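PDB 5DQP: EDTA monooxygenase from EDTA-degrading bacterium BNC1, which probably oxidises the chelator EDTA with molecular oxygen, as a monooxygenase of the luciferase-like family that draws reduced FMN from a partner flavin reductase. Local coordinates for residues A[146-151]-A[188-193]; A[222-227]-A[252-257]. All coordinates share one frame; numbering follows the deposited sequence.

Contact 1 (A[146-151]-A[188-193]). With SO4 (sulfate ion), chain D.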
loop_
_atom_site.group_PDB
_atom_site.type_symbol
_atom_site.label_atom_id
_atom_site.label_comp_id
_atom_site.label_asym_id
_atom_site.label_seq_id
_atom_site.Cartn_x
_atom_site.Cartn_y
_atom_site.Cartn_z
ATOM N N ARG A 146 13.294 4.352 -20.786
ATOM C CA ARG A 146 12.541 3.559 -19.818
ATOM C C ARG A 146 13.443 2.632 -19.023
ATOM O O ARG A 146 13.400 2.593 -17.790
ATOM C CB ARG A 146 11.481 2.725 -20.542
ATOM C CG ARG A 146 10.129 3.418 -20.738
ATOM C CD ARG A 146 9.103 2.438 -21.344
ATOM N NE ARG A 146 9.171 2.422 -22.803
ATOM C CZ ARG A 146 8.662 1.465 -23.571
ATOM N NH1 ARG A 146 8.056 0.427 -23.022
ATOM N NH2 ARG A 146 8.777 1.538 -24.889
ATOM N N TYR A 147 14.251 1.852 -19.725
ATOM C CA TYR A 147 15.022 0.823 -19.061
ATOM C C TYR A 147 16.267 1.391 -18.394
ATOM O O TYR A 147 16.671 0.909 -17.328
ATOM C CB TYR A 147 15.330 -0.292 -20.064
ATOM C CG TYR A 147 14.196 -1.283 -20.059
ATOM C CD1 TYR A 147 14.070 -2.185 -19.017
ATOM C CD2 TYR A 147 13.210 -1.272 -21.047
ATOM C CE1 TYR A 147 13.023 -3.068 -18.951
ATOM C CE2 TYR A 147 12.152 -2.163 -20.993
ATOM C CZ TYR A 147 12.076 -3.061 -19.934
ATOM O OH TYR A 147 11.057 -3.965 -19.835
ATOM N N GLU A 148 16.846 2.448 -18.953
ATOM C CA GLU A 148 17.950 3.102 -18.264
ATOM C C GLU A 148 17.478 3.743 -16.960
ATOM O O GLU A 148 18.178 3.703 -15.941
ATOM C CB GLU A 148 18.592 4.137 -19.190
ATOM C CG GLU A 148 19.578 5.046 -18.493
ATOM C CD GLU A 148 20.281 5.993 -19.455
ATOM O OE1 GLU A 148 21.525 6.084 -19.395
ATOM O OE2 GLU A 148 19.592 6.646 -20.267
ATOM N N ARG A 149 16.299 4.353 -16.976
ATOM C CA ARG A 149 15.730 4.869 -15.738
ATOM C C ARG A 149 15.471 3.741 -14.752
ATOM O O ARG A 149 15.781 3.864 -13.558
ATOM C CB ARG A 149 14.442 5.626 -16.049
ATOM C CG ARG A 149 13.725 6.192 -14.858
ATOM C CD ARG A 149 12.593 7.070 -15.378
ATOM N NE ARG A 149 11.767 7.630 -14.327
ATOM C CZ ARG A 149 11.945 8.849 -13.832
ATOM N NH1 ARG A 149 11.140 9.291 -12.883
ATOM N NH2 ARG A 149 12.924 9.624 -14.293
ATOM N N ALA A 150 14.889 2.632 -15.239
ATOM C CA ALA A 150 14.567 1.511 -14.368
ATOM C C ALA A 150 15.817 0.968 -13.703
ATOM O O ALA A 150 15.788 0.578 -12.528
ATOM C CB ALA A 150 13.882 0.394 -15.152
ATOM N N GLU A 151 16.915 0.908 -14.455
ATOM C CA GLU A 151 18.161 0.407 -13.920
ATOM C C GLU A 151 18.662 1.295 -12.781
ATOM O O GLU A 151 19.088 0.793 -11.739
ATOM C CB GLU A 151 19.176 0.295 -15.049
ATOM C CG GLU A 151 20.324 -0.656 -14.785
ATOM C CD GLU A 151 21.365 -0.064 -13.844
ATOM O OE1 GLU A 151 21.723 1.127 -14.020
ATOM O OE2 GLU A 151 21.818 -0.789 -12.924
ATOM N N GLU A 188 23.497 10.186 -6.610
ATOM C CA GLU A 188 23.179 11.232 -7.576
ATOM C C GLU A 188 23.475 10.678 -8.959
ATOM O O GLU A 188 24.638 10.457 -9.303
ATOM C CB GLU A 188 23.967 12.516 -7.320
ATOM C CG GLU A 188 23.593 13.619 -8.313
ATOM C CD GLU A 188 23.862 15.029 -7.796
ATOM O OE1 GLU A 188 24.578 15.177 -6.775
ATOM O OE2 GLU A 188 23.351 15.992 -8.420
ATOM N N GLY A 189 22.428 10.434 -9.741
ATOM C CA GLY A 189 22.611 9.890 -11.068
ATOM C C GLY A 189 21.922 10.721 -12.131
ATOM O O GLY A 189 21.504 11.849 -11.873
ATOM N N LYS A 190 21.778 10.176 -13.332
ATOM C CA LYS A 190 21.119 10.940 -14.378
ATOM C C LYS A 190 19.665 11.224 -14.028
ATOM O O LYS A 190 19.133 12.277 -14.389
ATOM C CB LYS A 190 21.197 10.208 -15.726
ATOM C CG LYS A 190 20.589 11.034 -16.875
ATOM C CD LYS A 190 20.220 10.210 -18.114
ATOM C CE LYS A 190 21.427 9.818 -18.939
ATOM N NZ LYS A 190 21.100 9.780 -20.405
ATOM N N TYR A 191 18.993 10.297 -13.347
ATOM C CA TYR A 191 17.563 10.441 -13.129
ATOM C C TYR A 191 17.179 10.764 -11.699
ATOM O O TYR A 191 16.117 11.348 -11.490
ATOM C CB TYR A 191 16.817 9.160 -13.555
ATOM C CG TYR A 191 16.824 8.912 -15.049
ATOM C CD1 TYR A 191 15.866 9.495 -15.879
ATOM C CD2 TYR A 191 17.790 8.098 -15.627
ATOM C CE1 TYR A 191 15.870 9.273 -17.252
ATOM C CE2 TYR A 191 17.805 7.870 -16.977
ATOM C CZ TYR A 191 16.848 8.459 -17.789
ATOM O OH TYR A 191 16.875 8.214 -19.133
ATOM N N PHE A 192 17.982 10.375 -10.708
ATOM C CA PHE A 192 17.548 10.440 -9.321
ATOM C C PHE A 192 18.662 11.017 -8.467
ATOM O O PHE A 192 19.847 10.806 -8.724
ATOM C CB PHE A 192 17.132 9.054 -8.785
ATOM C CG PHE A 192 16.036 8.406 -9.588
ATOM C CD1 PHE A 192 14.734 8.902 -9.544
ATOM C CD2 PHE A 192 16.302 7.310 -10.397
ATOM C CE1 PHE A 192 13.729 8.322 -10.300
ATOM C CE2 PHE A 192 15.285 6.714 -11.168
ATOM C CZ PHE A 192 14.012 7.211 -11.115
ATOM N N LYS A 193 18.251 11.771 -7.452
ATOM C CA LYS A 193 19.117 12.259 -6.389
ATOM C C LYS A 193 18.441 11.881 -5.079
ATOM O O LYS A 193 17.334 12.347 -4.799
ATOM C CB LYS A 193 19.316 13.776 -6.495
ATOM C CG LYS A 193 20.385 14.320 -5.579
ATOM C CD LYS A 193 20.403 15.842 -5.548
ATOM C CE LYS A 193 21.439 16.359 -4.544
ATOM N NZ LYS A 193 21.382 17.847 -4.391
HETATM S S SO4 D . 9.565 -5.154 -22.622
HETATM O O1 SO4 D . 9.579 -4.625 -23.988
HETATM O O2 SO4 D . 8.407 -6.036 -22.471
HETATM O O3 SO4 D . 10.786 -5.905 -22.331
HETATM O O4 SO4 D . 9.461 -4.030 -21.692
#
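Arg149 of helix 143-161 reaches out between the rings of Tyr191 and Phe192, which sit in the turn of a small beta-hairpin made by strands 187-188 and 193-194. The helix belongs to the TIM-barrel fold of luciferase-like monooxygenases, and the hairpin turn packs against it in a surface contact. Arg149 CB stands over the centre of the Tyr191 ring, a CH-pi contact of 3.9 Å to the centroid and almost exactly on the ring normal. CG lies anti to the backbone N (chi1 179°), and from there the chain runs extended to NE. The guanidinium then stands nearly perpendicular to the Tyr191 ring, and Arg149 NH2 lies 3.3 Å from Tyr191 CD1. Phe192 CZ lies 3.8 Å above the plane of the Arg149 guanidinium, over its centre; here the planes are 51° apart. Lys190 CG lies over the Tyr191 face opposite Arg149 CB, toward the rim. Glu148 comes to the edge of the same ring, and its OE2 takes a weak hydrogen bond from Tyr191 OH and a long salt bridge from Lys190 NZ. Glu152, one turn on, receives the backbone N-H groups of Tyr191 and Phe192. Beside Tyr147, a predicted FMN ligand, lies a sulfate ion, probably from the crystallisation liquor, that Ser216 also binds; the 2.4 Å from Tyr147 OH to sulfate O4 is doubtfully short.

Contact 2 (A[222-227]-A[252-257])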
loop_
_atom_site.group_PDB
_atom_site.type_symbol
_atom_site.label_atom_id
_atom_site.label_comp_id
_atom_site.label_asym_id
_atom_site.label_seq_id
_atom_site.Cartn_x
_atom_site.Cartn_y
_atom_site.Cartn_z
ATOM N N LEU A 222 17.809 -5.975 -17.591
ATOM C CA LEU A 222 17.326 -5.656 -16.254
ATOM C C LEU A 222 17.177 -6.930 -15.422
ATOM O O LEU A 222 17.631 -6.999 -14.272
ATOM C CB LEU A 222 16.002 -4.906 -16.350
ATOM C CG LEU A 222 15.586 -4.110 -15.116
ATOM C CD1 LEU A 222 16.455 -2.869 -14.938
ATOM C CD2 LEU A 222 14.154 -3.706 -15.240
ATOM N N ALA A 223 16.568 -7.963 -16.006
ATOM C CA ALA A 223 16.333 -9.196 -15.265
ATOM C C ALA A 223 17.638 -9.845 -14.836
ATOM O O ALA A 223 17.736 -10.371 -13.721
ATOM C CB ALA A 223 15.505 -10.163 -16.105
ATOM N N SER A 224 18.660 -9.817 -15.705
ATOM C CA SER A 224 19.918 -10.480 -15.365
ATOM C C SER A 224 20.598 -9.791 -14.188
ATOM O O SER A 224 21.341 -10.438 -13.442
ATOM C CB SER A 224 20.851 -10.526 -16.585
ATOM O OG SER A 224 21.394 -9.237 -16.881
ATOM N N ARG A 225 20.327 -8.490 -13.988
ATOM C CA ARG A 225 20.933 -7.684 -12.925
ATOM C C ARG A 225 20.126 -7.707 -11.633
ATOM O O ARG A 225 20.704 -7.760 -10.543
ATOM C CB ARG A 225 21.113 -6.228 -13.392
ATOM C CG ARG A 225 22.040 -6.081 -14.615
ATOM C CD ARG A 225 22.245 -4.625 -15.072
ATOM N NE ARG A 225 22.522 -3.744 -13.942
ATOM C CZ ARG A 225 23.694 -3.660 -13.315
ATOM N NH1 ARG A 225 24.719 -4.404 -13.713
ATOM N NH2 ARG A 225 23.844 -2.835 -12.286
ATOM N N PHE A 226 18.798 -7.668 -11.735
ATOM C CA PHE A 226 17.929 -7.478 -10.581
ATOM C C PHE A 226 16.805 -8.493 -10.432
ATOM O O PHE A 226 16.261 -8.597 -9.335
ATOM C CB PHE A 226 17.304 -6.081 -10.626
ATOM C CG PHE A 226 18.310 -4.988 -10.539
ATOM C CD1 PHE A 226 18.945 -4.724 -9.342
ATOM C CD2 PHE A 226 18.643 -4.240 -11.660
ATOM C CE1 PHE A 226 19.901 -3.717 -9.251
ATOM C CE2 PHE A 226 19.597 -3.242 -11.580
ATOM C CZ PHE A 226 20.219 -2.978 -10.379
ATOM N N GLY A 227 16.435 -9.230 -11.475
ATOM C CA GLY A 227 15.278 -10.107 -11.386
ATOM C C GLY A 227 15.643 -11.423 -10.726
ATOM O O GLY A 227 16.637 -12.058 -11.083
ATOM N N ARG A 252 24.285 -15.513 -14.316
ATOM C CA ARG A 252 25.645 -15.901 -13.966
ATOM C C ARG A 252 26.677 -14.981 -14.621
ATOM O O ARG A 252 27.675 -14.611 -13.992
ATOM C CB ARG A 252 25.864 -17.356 -14.356
ATOM C CG ARG A 252 27.209 -17.912 -14.023
ATOM C CD ARG A 252 27.147 -19.432 -14.029
ATOM N NE ARG A 252 26.364 -19.939 -15.154
ATOM C CZ ARG A 252 25.313 -20.749 -15.041
ATOM N NH1 ARG A 252 24.911 -21.168 -13.847
ATOM N NH2 ARG A 252 24.673 -21.155 -16.124
ATOM N N ALA A 253 26.434 -14.563 -15.872
ATOM C CA ALA A 253 27.370 -13.670 -16.547
ATOM C C ALA A 253 27.567 -12.364 -15.787
ATOM O O ALA A 253 28.629 -11.743 -15.902
ATOM C CB ALA A 253 26.894 -13.364 -17.964
ATOM N N GLN A 254 26.558 -11.921 -15.028
ATOM C CA GLN A 254 26.644 -10.701 -14.226
ATOM C C GLN A 254 27.335 -10.931 -12.890
ATOM O O GLN A 254 27.460 -9.984 -12.099
ATOM C CB GLN A 254 25.247 -10.123 -13.971
ATOM C CG GLN A 254 24.483 -9.721 -15.206
ATOM C CD GLN A 254 24.939 -8.393 -15.758
ATOM O OE1 GLN A 254 25.134 -7.427 -15.020
ATOM N NE2 GLN A 254 25.118 -8.337 -17.063
ATOM N N GLY A 255 27.782 -12.153 -12.628
ATOM C CA GLY A 255 28.429 -12.502 -11.376
ATOM C C GLY A 255 27.504 -12.881 -10.239
ATOM O O GLY A 255 27.974 -12.990 -9.099
ATOM N N ARG A 256 26.206 -13.090 -10.501
ATOM C CA ARG A 256 25.269 -13.417 -9.430
ATOM C C ARG A 256 25.430 -14.868 -8.995
ATOM O O ARG A 256 25.938 -15.701 -9.750
ATOM C CB ARG A 256 23.836 -13.143 -9.880
ATOM C CG ARG A 256 23.628 -11.658 -10.103
ATOM C CD ARG A 256 22.302 -11.357 -10.704
ATOM N NE ARG A 256 21.202 -11.697 -9.806
ATOM C CZ ARG A 256 19.941 -11.779 -10.214
ATOM N NH1 ARG A 256 19.655 -11.548 -11.493
ATOM N NH2 ARG A 256 18.977 -12.093 -9.362
ATOM N N PRO A 257 25.056 -15.187 -7.755
ATOM C CA PRO A 257 25.238 -16.558 -7.263
ATOM C C PRO A 257 24.334 -17.521 -7.997
ATOM O O PRO A 257 23.251 -17.155 -8.458
ATOM C CB PRO A 257 24.846 -16.473 -5.784
ATOM C CG PRO A 257 23.988 -15.237 -5.673
ATOM C CD PRO A 257 24.470 -14.291 -6.744
#
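Gln254 and Arg256 make the contact from the 252-257 side, meeting the last turn of helix 217-226 as helix 237-253 comes to its end. Gln254 comes first. Its CG lies 3.5 Å from Ser224 OG, a hydroxyl already hydrogen-bonded to Arg221 O one turn back. A bend at chi2 (-79°) turns Gln254 CD toward the Arg225 side chain, and there Gln254 OE1 accepts a weak bond of 3.3 Å from Arg225 NH1, close to the guanidinium plane, while the amide plane stands perpendicular to that plane. The stronger partner of Arg225 is Glu151 of helix 143-161. Gly255 follows with positive phi and closes a Schellman motif, turning the chain out of the helix; a side chain at these angles would jam against the carbonyl oxygen of Gln254. Arg256, a buried residue, then brings its guanidinium to the carbonyl end of helix 217-226. Arg256 NH1 donates to Ser224 O at 2.8 Å with a fairly straight N-H...O angle of 161°, approaching from above the carbonyl plane, and makes a weak bond to Ala223 O. Arg256 NH1 and NH2 together grip Gly227 O end-on, at 3.1 and 2.9 Å, and that oxygen lies in the guanidinium plane. Arg225 O sits over one face of the Arg256 guanidinium, toward the rim. An alanine in place of Arg256 would probably leave the carbonyl oxygens of the buried Ser224 and Gly227 without these donors and open a gap beside the turn. With several main-chain carbonyls of a closing helix gathered on one guanidinium, Arg256 joins the C-terminal ends of two successive helices of the TIM-barrel fold.

Contact 2 is largely buried, whereas contact 1 lies near the surface, where a hairpin leans on a helix. Their chemistry follows: contact 1 relies on ring faces, an arginine chain and a weak, long ion pair, while contact 2 relies on a charged group bound to main-chain carbonyls. The two share no element, yet helices 143-161 and 217-226 lie against each other and connect them. The salt bridge between them spans 2.9 Å from Glu151 OE2 to Arg225 NH2, and Leu222 packs on Tyr147 and Glu151. Segment 146-151 thus has the hairpin on one flank and segment 222-227 on another, with the predicted FMN site nearby through Tyr147.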